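Local atomic coordinates of purine nucleoside phosphorylase (Bacillus licheniformis, PDB entry 6DZD), a protein that probably cleaves adenosine, inosine and S-methyl-5'-thioadenosine with phosphate to release the free bases, and probably also deaminates adenosine. Residues T118-A130 against G265-K277. Residues are numbered along the deposited sequence; the frame is centred on the assembly and turned at random.
Sequences TDRPNLFLALCFA and GKTGRMMSFIGLK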
loop_
_atom_site.group_PDB
_atom_site.type_symbol
_atom_site.label_atom_id
_atom_site.label_comp_id
_atom_site.label_asym_id
_atom_site.label_seq_id
_atom_site.Cartn_x
_atom_site.Cartn_y
_atom_site.Cartn_z
ATOM N N THR A 118 5.448 -12.877 1.570
ATOM C CA THR A 118 5.979 -14.128 1.045
ATOM C C THR A 118 7.454 -14.239 1.401
ATOM O O THR A 118 8.096 -13.249 1.756
ATOM C CB THR A 118 5.787 -14.219 -0.479
ATOM O OG1 THR A 118 5.984 -15.569 -0.919
ATOM C CG2 THR A 118 6.784 -13.310 -1.210
ATOM N N ASP A 119 7.974 -15.472 1.344
ATOM C CA ASP A 119 9.413 -15.716 1.440
ATOM C C ASP A 119 9.982 -16.358 0.175
ATOM O O ASP A 119 11.160 -16.730 0.162
ATOM C CB ASP A 119 9.784 -16.556 2.674
ATOM C CG ASP A 119 9.078 -17.908 2.737
ATOM O OD1 ASP A 119 8.530 -18.377 1.715
ATOM O OD2 ASP A 119 9.082 -18.516 3.836
ATOM N N ARG A 120 9.164 -16.518 -0.898
ATOM C CA ARG A 120 9.543 -17.198 -2.126
ATOM C C ARG A 120 10.170 -16.215 -3.117
ATOM O O ARG A 120 9.783 -15.041 -3.175
ATOM C CB ARG A 120 8.317 -17.857 -2.764
ATOM C CG ARG A 120 7.370 -18.436 -1.767
ATOM C CD ARG A 120 7.893 -19.763 -1.207
ATOM N NE ARG A 120 6.834 -20.775 -1.123
ATOM C CZ ARG A 120 6.609 -21.688 -2.067
ATOM N NH1 ARG A 120 7.396 -21.717 -3.139
ATOM N NH2 ARG A 120 5.619 -22.569 -1.936
ATOM N N PRO A 121 11.112 -16.675 -3.932
ATOM C CA PRO A 121 11.763 -15.779 -4.895
ATOM C C PRO A 121 10.940 -15.547 -6.151
ATOM O O PRO A 121 10.131 -16.381 -6.559
ATOM C CB PRO A 121 13.055 -16.530 -5.241
ATOM C CG PRO A 121 12.640 -17.980 -5.177
ATOM C CD PRO A 121 11.651 -18.050 -4.012
ATOM N N ASN A 122 11.179 -14.385 -6.771
ATOM C CA ASN A 122 10.581 -14.012 -8.062
ATOM C C ASN A 122 9.057 -14.072 -7.996
ATOM O O ASN A 122 8.375 -14.473 -8.946
ATOM C CB ASN A 122 11.138 -14.885 -9.187
ATOM C CG ASN A 122 12.661 -14.908 -9.190
ATOM O OD1 ASN A 122 13.299 -13.881 -9.423
ATOM N ND2 ASN A 122 13.253 -16.068 -8.911
ATOM N N LEU A 123 8.511 -13.635 -6.867
ATOM C CA LEU A 123 7.071 -13.638 -6.668
ATOM C C LEU A 123 6.643 -12.259 -6.200
ATOM O O LEU A 123 6.843 -11.916 -5.028
ATOM C CB LEU A 123 6.667 -14.697 -5.656
ATOM C CG LEU A 123 5.201 -15.043 -5.856
ATOM C CD1 LEU A 123 4.959 -16.525 -5.639
ATOM C CD2 LEU A 123 4.379 -14.205 -4.931
ATOM N N PHE A 124 6.028 -11.488 -7.091
ATOM C CA PHE A 124 5.767 -10.083 -6.837
ATOM C C PHE A 124 4.342 -9.866 -6.330
ATOM O O PHE A 124 3.373 -10.264 -6.984
ATOM C CB PHE A 124 6.044 -9.276 -8.103
ATOM C CG PHE A 124 7.508 -8.922 -8.287
ATOM C CD1 PHE A 124 8.437 -9.888 -8.658
ATOM C CD2 PHE A 124 7.959 -7.622 -8.056
ATOM C CE1 PHE A 124 9.791 -9.560 -8.825
ATOM C CE2 PHE A 124 9.319 -7.286 -8.210
ATOM C CZ PHE A 124 10.232 -8.258 -8.599
ATOM N N LEU A 125 4.227 -9.210 -5.172
ATOM C CA LEU A 125 2.957 -8.940 -4.505
ATOM C C LEU A 125 2.487 -7.540 -4.880
ATOM O O LEU A 125 3.303 -6.623 -5.019
ATOM C CB LEU A 125 3.127 -9.063 -2.986
ATOM C CG LEU A 125 4.096 -10.171 -2.530
ATOM C CD1 LEU A 125 4.289 -10.194 -1.020
ATOM C CD2 LEU A 125 3.596 -11.499 -2.995
ATOM N N ALA A 126 1.174 -7.364 -5.051
ATOM C CA ALA A 126 0.665 -6.095 -5.583
ATOM C C ALA A 126 -0.651 -5.651 -4.940
ATOM O O ALA A 126 -1.633 -6.405 -4.947
ATOM C CB ALA A 126 0.497 -6.200 -7.107
ATOM N N LEU A 127 -0.679 -4.397 -4.443
ATOM C CA LEU A 127 -1.885 -3.776 -3.891
ATOM C C LEU A 127 -2.188 -2.423 -4.551
ATOM O O LEU A 127 -1.284 -1.662 -4.911
ATOM C CB LEU A 127 -1.789 -3.612 -2.349
ATOM C CG LEU A 127 -1.729 -4.968 -1.618
ATOM C CD1 LEU A 127 -1.279 -4.837 -0.152
ATOM C CD2 LEU A 127 -3.036 -5.772 -1.748
ATOM N N CYS A 128 -3.474 -2.149 -4.737
ATOM C CA CYS A 128 -3.946 -0.975 -5.461
ATOM C C CYS A 128 -4.290 0.164 -4.506
ATOM O O CYS A 128 -4.743 -0.065 -3.377
ATOM C CB CYS A 128 -5.145 -1.319 -6.337
ATOM S SG CYS A 128 -4.612 -2.352 -7.707
ATOM N N PHE A 129 -3.980 1.392 -4.938
ATOM C CA PHE A 129 -4.050 2.554 -4.074
ATOM C C PHE A 129 -4.472 3.781 -4.849
ATOM O O PHE A 129 -4.178 3.902 -6.041
ATOM C CB PHE A 129 -2.710 2.813 -3.410
ATOM C CG PHE A 129 -2.339 1.778 -2.400
ATOM C CD1 PHE A 129 -2.745 1.907 -1.087
ATOM C CD2 PHE A 129 -1.596 0.673 -2.762
ATOM C CE1 PHE A 129 -2.397 0.958 -0.158
ATOM C CE2 PHE A 129 -1.251 -0.269 -1.838
ATOM C CZ PHE A 129 -1.647 -0.131 -0.536
ATOM N N ALA A 130 -5.219 4.658 -4.180
ATOM C CA ALA A 130 -5.521 5.965 -4.735
ATOM C C ALA A 130 -5.913 6.919 -3.614
ATOM O O ALA A 130 -6.846 7.704 -3.802
ATOM C CB ALA A 130 -6.633 5.867 -5.780
ATOM N N GLY A 265 -14.407 10.457 -6.603
ATOM C CA GLY A 265 -14.867 9.080 -6.545
ATOM C C GLY A 265 -14.641 8.199 -7.767
ATOM O O GLY A 265 -14.623 6.966 -7.614
ATOM N N LYS A 266 -14.418 8.752 -8.962
ATOM C CA LYS A 266 -14.148 7.911 -10.132
ATOM C C LYS A 266 -12.750 8.219 -10.668
ATOM O O LYS A 266 -12.546 9.251 -11.320
ATOM C CB LYS A 266 -15.206 8.102 -11.214
ATOM C CG LYS A 266 -15.140 7.040 -12.315
ATOM C CD LYS A 266 -16.545 6.670 -12.772
ATOM C CE LYS A 266 -16.575 5.843 -14.055
ATOM N NZ LYS A 266 -17.678 4.832 -13.963
ATOM N N THR A 267 -11.804 7.312 -10.436
ATOM C CA THR A 267 -10.408 7.578 -10.766
ATOM C C THR A 267 -9.642 6.263 -10.877
ATOM O O THR A 267 -10.160 5.187 -10.569
ATOM C CB THR A 267 -9.746 8.478 -9.715
ATOM O OG1 THR A 267 -8.430 8.800 -10.144
ATOM C CG2 THR A 267 -9.623 7.779 -8.373
ATOM N N GLY A 268 -8.389 6.365 -11.320
ATOM C CA GLY A 268 -7.526 5.203 -11.401
ATOM C C GLY A 268 -6.916 4.840 -10.049
ATOM O O GLY A 268 -7.192 5.444 -9.014
ATOM N N ARG A 269 -6.083 3.803 -10.066
ATOM C CA ARG A 269 -5.382 3.329 -8.876
ATOM C C ARG A 269 -3.927 3.120 -9.239
ATOM O O ARG A 269 -3.624 2.511 -10.274
ATOM C CB ARG A 269 -5.938 2.005 -8.336
ATOM C CG ARG A 269 -7.407 1.992 -7.980
ATOM C CD ARG A 269 -7.654 2.703 -6.679
ATOM N NE ARG A 269 -9.064 2.696 -6.309
ATOM C CZ ARG A 269 -9.990 3.488 -6.845
ATOM N NH1 ARG A 269 -9.657 4.368 -7.787
ATOM N NH2 ARG A 269 -11.246 3.412 -6.428
ATOM N N MET A 270 -3.037 3.630 -8.401
ATOM C CA MET A 270 -1.647 3.213 -8.447
ATOM C C MET A 270 -1.525 1.835 -7.801
ATOM O O MET A 270 -2.494 1.283 -7.269
ATOM C CB MET A 270 -0.753 4.228 -7.727
ATOM C CG MET A 270 -0.833 5.622 -8.293
ATOM S SD MET A 270 -2.228 6.615 -7.676
ATOM C CE MET A 270 -1.915 6.596 -5.903
ATOM N N MET A 271 -0.331 1.258 -7.850
ATOM C CA MET A 271 -0.127 0.010 -7.127
ATOM C C MET A 271 1.222 0.015 -6.416
ATOM O O MET A 271 2.191 0.619 -6.891
ATOM C CB MET A 271 -0.249 -1.215 -8.049
ATOM C CG MET A 271 0.851 -1.340 -9.038
ATOM S SD MET A 271 0.592 -2.759 -10.072
ATOM C CE MET A 271 2.196 -3.001 -10.824
ATOM N N SER A 272 1.255 -0.592 -5.233
ATOM C CA SER A 272 2.510 -0.928 -4.588
ATOM C C SER A 272 2.873 -2.369 -4.940
ATOM O O SER A 272 2.001 -3.211 -5.173
ATOM C CB SER A 272 2.427 -0.727 -3.073
ATOM O OG SER A 272 1.648 -1.712 -2.437
ATOM N N PHE A 273 4.173 -2.641 -5.001
ATOM C CA PHE A 273 4.669 -3.955 -5.379
ATOM C C PHE A 273 5.942 -4.249 -4.606
ATOM O O PHE A 273 6.728 -3.345 -4.311
ATOM C CB PHE A 273 4.943 -4.040 -6.885
ATOM C CG PHE A 273 5.863 -2.983 -7.364
ATOM C CD1 PHE A 273 7.236 -3.168 -7.311
ATOM C CD2 PHE A 273 5.367 -1.784 -7.809
ATOM C CE1 PHE A 273 8.081 -2.188 -7.719
ATOM C CE2 PHE A 273 6.206 -0.783 -8.222
ATOM C CZ PHE A 273 7.564 -0.983 -8.189
ATOM N N ILE A 274 6.150 -5.521 -4.291
ATOM C CA ILE A 274 7.379 -5.949 -3.641
ATOM C C ILE A 274 7.614 -7.413 -3.988
ATOM O O ILE A 274 6.670 -8.169 -4.236
ATOM C CB ILE A 274 7.331 -5.716 -2.108
ATOM C CG1 ILE A 274 8.741 -5.741 -1.517
ATOM C CG2 ILE A 274 6.415 -6.747 -1.420
ATOM C CD1 ILE A 274 8.809 -5.426 -0.046
ATOM N N GLY A 275 8.885 -7.793 -4.063
ATOM C CA GLY A 275 9.246 -9.165 -4.354
ATOM C C GLY A 275 10.736 -9.371 -4.218
ATOM O O GLY A 275 11.523 -8.419 -4.261
ATOM N N LEU A 276 11.111 -10.636 -4.061
ATOM C CA LEU A 276 12.500 -11.067 -3.977
ATOM C C LEU A 276 12.869 -11.758 -5.283
ATOM O O LEU A 276 12.038 -12.462 -5.867
ATOM C CB LEU A 276 12.708 -12.023 -2.800
ATOM C CG LEU A 276 12.370 -11.467 -1.410
ATOM C CD1 LEU A 276 11.548 -12.471 -0.600
ATOM C CD2 LEU A 276 13.635 -11.097 -0.660
ATOM N N LYS A 277 14.088 -11.526 -5.775
ATOM C CA LYS A 277 14.492 -12.179 -7.025
ATOM C C LYS A 277 15.639 -13.170 -6.834
ATOM O O LYS A 277 16.729 -12.803 -6.399
ATOM C CB LYS A 277 14.867 -11.131 -8.079
ATOM C CG LYS A 277 13.654 -10.749 -8.934
ATOM C CD LYS A 277 14.000 -10.258 -10.345
ATOM C CE LYS A 277 13.672 -8.767 -10.493
ATOM N NZ LYS A 277 14.535 -8.031 -11.472
#
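Leu-125, Leu-127 and Phe-129 pair with Ile-274, Ser-272 and Met-270 as the hydrogen-bonded pairs of two antiparallel strands. These are inner neighbours in a mixed sheet, flanked by strands 80-82 and 30-35. Leu-125 N reaches Ile-274 O at 2.8 Å in a nearly straight bond (169°). Phe-129 N bonds to Met-270 O, while the reverse bond, Met-270 N to Phe-129 O, is weak.

The middle is buried and closely packed. On one face CD1 of Leu-125 meets CG2 of Ile-274 at 4.1 Å, and the two side chains cross at a slant. Both belong to the face that packs on strand 144-150 of the second sheet. Further along, Phe-129 has CG anti to the carbonyl carbon and beside its own N (chi1 -69°), and its CE2 comes obliquely to within 3.3 Å of Ser-272 OG. The ring also meets His-149, part of a possible Cys-His-Asp triad with Cys-132 and Asp-114. Gly-275 sets its CA over the centre of the Phe-124 ring, 4.1 Å from the centroid, a CH-pi contact.

At the Ala-130 end, Arg-269 bends at its second torsion (-76°). Its CD lies 3.4 Å from Ala-130 CB. Its NH1 bonds to Gly-268 O from above the carbonyl plane, with that oxygen in the guanidinium plane. With alanine in place of Arg-269, the methyl of Ala-130 is likely to be less covered and Gly-268 O to lose this donor.

The opposite end is looser and more open to solvent. Lys-277 is exposed and slants across to the Phe-124 ring, where its CE meets the edge at CZ (4.0 Å). Its CG lies 3.2 Å from Asn-122 OD1.

The chemistry is thus mainly backbone bonding and apolar packing, with Arg-269 at one end and Asn-122 and Lys-277 at the other, consistent with a structural join inside the sheet.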